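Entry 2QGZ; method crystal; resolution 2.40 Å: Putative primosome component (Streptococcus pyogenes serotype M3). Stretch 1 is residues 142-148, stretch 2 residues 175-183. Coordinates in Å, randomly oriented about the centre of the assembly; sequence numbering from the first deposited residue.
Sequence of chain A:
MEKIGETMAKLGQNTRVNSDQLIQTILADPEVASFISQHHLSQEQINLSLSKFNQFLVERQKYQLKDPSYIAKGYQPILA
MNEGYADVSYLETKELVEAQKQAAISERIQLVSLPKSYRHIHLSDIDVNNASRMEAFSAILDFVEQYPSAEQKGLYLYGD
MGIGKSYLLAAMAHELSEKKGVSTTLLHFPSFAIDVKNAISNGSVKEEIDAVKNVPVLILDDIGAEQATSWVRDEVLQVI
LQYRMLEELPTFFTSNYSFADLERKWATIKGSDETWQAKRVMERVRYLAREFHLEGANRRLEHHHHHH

Stretch 1 142-148: DFVEQYP
Stretch 2 175-183: ELSEKKGVS

Contact between residues 142-148 and 175-183 of one chain, a putative primosome component from Streptococcus pyogenes. L176 forms the apolar centre. Its CA-to-CB bond points sideways, but with chi1 at -89° (m) and chi2 at 179° (t) the end of the side chain comes nearer to the other stretch and meets three residues there. L176 CD1 lies 3.8 Å from F143 CE2, at the edge of the ring and near its plane; F143 (chi1 -173°, t; chi2 89°) also starts sideways and reaches in with its end. L176 CG lies 4.0 Å from V144 CG2, and L176 CD2 is 3.9 Å from V144 CA, so the leucine packs on backbone as well as side chain. L176 CD2 is also 4.1 Å from Y147 CB. F143, V144 and L176 are all buried.

V144 (chi1 171°, t) marks the register: its CA is 5.8 Å from the CA of L176. The two helices, both begun earlier in the chain, run in roughly the same direction, their axes 27° apart (signed crossing angle -27°) with a closest approach of 10.0 Å. Phi/psi is -61/-46 at V144 and -66/-39 at L176, both helical, with backbone hydrogen bonds from Q146 N to D142 O (2.8 Å) and from K179 N to E175 O (2.8 Å). One residue before L176, the CA-to-CB bond of E175 points toward stretch 1, and its aliphatic CG sits 4.0 Å from V144 CG1; chi1 is -165° (t) and chi2 70° (p).

Y147 and V182 extend the apolar surface. Y147 has left helical conformation (phi/psi -79/129), and its CA-to-CB bond points toward stretch 2. With chi1 at -177° (t) and chi2 at -85°, its ring lies obliquely to L176 CD2, K180 CG and V182 CB. Y147 CE1 is 4.1 Å from V182 CB and Y147 OH is 4.0 Å from V182 CG2, both van der Waals contacts. V182 (phi/psi -73/141, chi1 53°, p) follows G181, whose phi/psi is -112/23. P148, after a cis peptide bond, makes no contact.

The polar edge belongs to K180, at phi/psi -94/-178, where stretch 2 has left its helix; a weak bond from K180 N to L176 O (3.0 Å) still ties it back. Its CA-to-CB bond points toward stretch 1, and the chain bends through chi angles of -55° (m), -57° (m), -154° (t) and -59° (m). The CG passes 4.4 Å from Y147 CD1, the CE comes to 3.0 Å from Y147 O, and the NZ donates a 2.7 Å hydrogen bond to V144 O. V144 O thus accepts from both K180 NZ and, weakly, Y147 N (3.4 Å). K180 NZ is 3.5 Å from Y147 O as well, but the angle is too poor for a hydrogen bond. In all, the contact buries 381 Å², both sides summed.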

# COMPACT_ATOMS: atom_id res chain seq x y z
N ASP A 142 1.82 -11.75 9.74
CA ASP A 142 0.91 -12.82 9.35
C ASP A 142 0.79 -12.84 7.83
O ASP A 142 0.74 -13.91 7.22
CB ASP A 142 -0.49 -12.61 9.93
CG ASP A 142 -0.54 -12.84 11.43
OD1 ASP A 142 0.22 -13.73 11.92
OD2 ASP A 142 -1.34 -12.15 12.10
N PHE A 143 0.74 -11.66 7.23
CA PHE A 143 0.60 -11.56 5.79
C PHE A 143 1.79 -12.20 5.08
O PHE A 143 1.61 -13.00 4.18
CB PHE A 143 0.50 -10.10 5.35
CG PHE A 143 0.20 -9.95 3.89
CD1 PHE A 143 -1.12 -9.91 3.44
CD2 PHE A 143 1.24 -9.91 2.95
CE1 PHE A 143 -1.40 -9.85 2.07
CE2 PHE A 143 0.97 -9.85 1.59
CZ PHE A 143 -0.36 -9.82 1.15
N VAL A 144 2.99 -11.83 5.50
CA VAL A 144 4.20 -12.38 4.89
C VAL A 144 4.25 -13.90 5.09
O VAL A 144 4.52 -14.65 4.16
CB VAL A 144 5.46 -11.75 5.50
CG1 VAL A 144 6.70 -12.49 5.03
CG2 VAL A 144 5.55 -10.29 5.12
N GLU A 145 3.98 -14.33 6.32
CA GLU A 145 4.02 -15.75 6.66
C GLU A 145 2.98 -16.58 5.90
O GLU A 145 3.27 -17.70 5.46
CB GLU A 145 3.83 -15.89 8.17
CG GLU A 145 4.32 -17.18 8.78
CD GLU A 145 4.13 -17.23 10.30
OE1 GLU A 145 4.43 -18.28 10.90
OE2 GLU A 145 3.67 -16.23 10.89
N GLN A 146 1.79 -16.03 5.73
CA GLN A 146 0.70 -16.72 5.05
C GLN A 146 0.59 -16.50 3.53
O GLN A 146 -0.32 -17.03 2.89
CB GLN A 146 -0.63 -16.34 5.71
CG GLN A 146 -0.71 -16.78 7.16
CD GLN A 146 -1.78 -16.05 7.95
OE1 GLN A 146 -1.84 -16.17 9.18
NE2 GLN A 146 -2.63 -15.29 7.26
N TYR A 147 1.52 -15.75 2.94
CA TYR A 147 1.47 -15.49 1.51
C TYR A 147 2.01 -16.66 0.66
O TYR A 147 3.10 -17.16 0.90
CB TYR A 147 2.26 -14.22 1.17
CG TYR A 147 2.20 -13.86 -0.29
CD1 TYR A 147 3.09 -14.43 -1.21
CD2 TYR A 147 1.21 -13.00 -0.77
CE1 TYR A 147 2.98 -14.15 -2.58
CE2 TYR A 147 1.09 -12.73 -2.13
CZ TYR A 147 1.97 -13.30 -3.03
OH TYR A 147 1.84 -13.04 -4.37
N PRO A 148 1.23 -17.09 -0.34
CA PRO A 148 -0.09 -16.56 -0.71
C PRO A 148 -1.23 -17.35 -0.07
O PRO A 148 -1.11 -18.54 0.18
CB PRO A 148 -0.09 -16.70 -2.22
CG PRO A 148 0.60 -18.02 -2.40
CD PRO A 148 1.77 -17.93 -1.43
N GLU A 175 10.45 -7.78 3.23
CA GLU A 175 10.45 -9.12 3.80
C GLU A 175 9.81 -10.12 2.82
O GLU A 175 10.21 -11.28 2.76
CB GLU A 175 9.70 -9.11 5.13
CG GLU A 175 9.92 -10.31 6.01
CD GLU A 175 11.32 -10.39 6.60
OE1 GLU A 175 11.99 -9.34 6.74
OE2 GLU A 175 11.75 -11.51 6.94
N LEU A 176 8.82 -9.66 2.07
CA LEU A 176 8.16 -10.51 1.08
C LEU A 176 9.14 -10.87 -0.03
O LEU A 176 9.14 -11.99 -0.53
CB LEU A 176 6.95 -9.81 0.46
CG LEU A 176 5.62 -10.00 1.18
CD1 LEU A 176 4.53 -9.22 0.47
CD2 LEU A 176 5.28 -11.47 1.22
N SER A 177 9.97 -9.91 -0.41
CA SER A 177 10.96 -10.15 -1.44
C SER A 177 12.07 -11.05 -0.92
O SER A 177 12.60 -11.87 -1.67
CB SER A 177 11.56 -8.84 -1.92
OG SER A 177 12.67 -9.09 -2.75
N GLU A 178 12.43 -10.92 0.35
CA GLU A 178 13.50 -11.73 0.92
C GLU A 178 13.09 -13.16 1.25
O GLU A 178 13.79 -14.10 0.89
CB GLU A 178 14.08 -11.07 2.18
CG GLU A 178 15.18 -11.90 2.83
CD GLU A 178 15.88 -11.19 3.98
OE1 GLU A 178 16.88 -11.74 4.50
OE2 GLU A 178 15.44 -10.09 4.37
N LYS A 179 11.97 -13.32 1.94
CA LYS A 179 11.51 -14.66 2.30
C LYS A 179 10.90 -15.37 1.11
O LYS A 179 11.34 -16.45 0.74
CB LYS A 179 10.52 -14.58 3.46
CG LYS A 179 11.19 -14.12 4.75
CD LYS A 179 12.32 -15.08 5.09
CE LYS A 179 13.19 -14.54 6.20
NZ LYS A 179 14.21 -15.56 6.62
N LYS A 180 9.89 -14.75 0.52
CA LYS A 180 9.25 -15.30 -0.66
C LYS A 180 10.00 -14.59 -1.78
O LYS A 180 10.92 -13.82 -1.51
CB LYS A 180 7.78 -14.94 -0.66
CG LYS A 180 7.03 -15.36 0.60
CD LYS A 180 7.17 -16.85 0.85
CE LYS A 180 6.01 -17.39 1.66
NZ LYS A 180 5.87 -16.73 2.98
N GLY A 181 9.64 -14.83 -3.04
CA GLY A 181 10.34 -14.14 -4.10
C GLY A 181 9.46 -13.13 -4.81
O GLY A 181 9.72 -12.73 -5.94
N VAL A 182 8.41 -12.70 -4.11
CA VAL A 182 7.42 -11.78 -4.64
C VAL A 182 7.82 -10.32 -4.81
O VAL A 182 8.53 -9.75 -3.98
CB VAL A 182 6.14 -11.85 -3.78
CG1 VAL A 182 6.49 -11.64 -2.32
CG2 VAL A 182 5.13 -10.81 -4.25
N SER A 183 7.35 -9.74 -5.91
CA SER A 183 7.60 -8.34 -6.24
C SER A 183 6.46 -7.52 -5.64
O SER A 183 5.32 -7.98 -5.57
CB SER A 183 7.61 -8.14 -7.76
OG SER A 183 8.63 -8.91 -8.38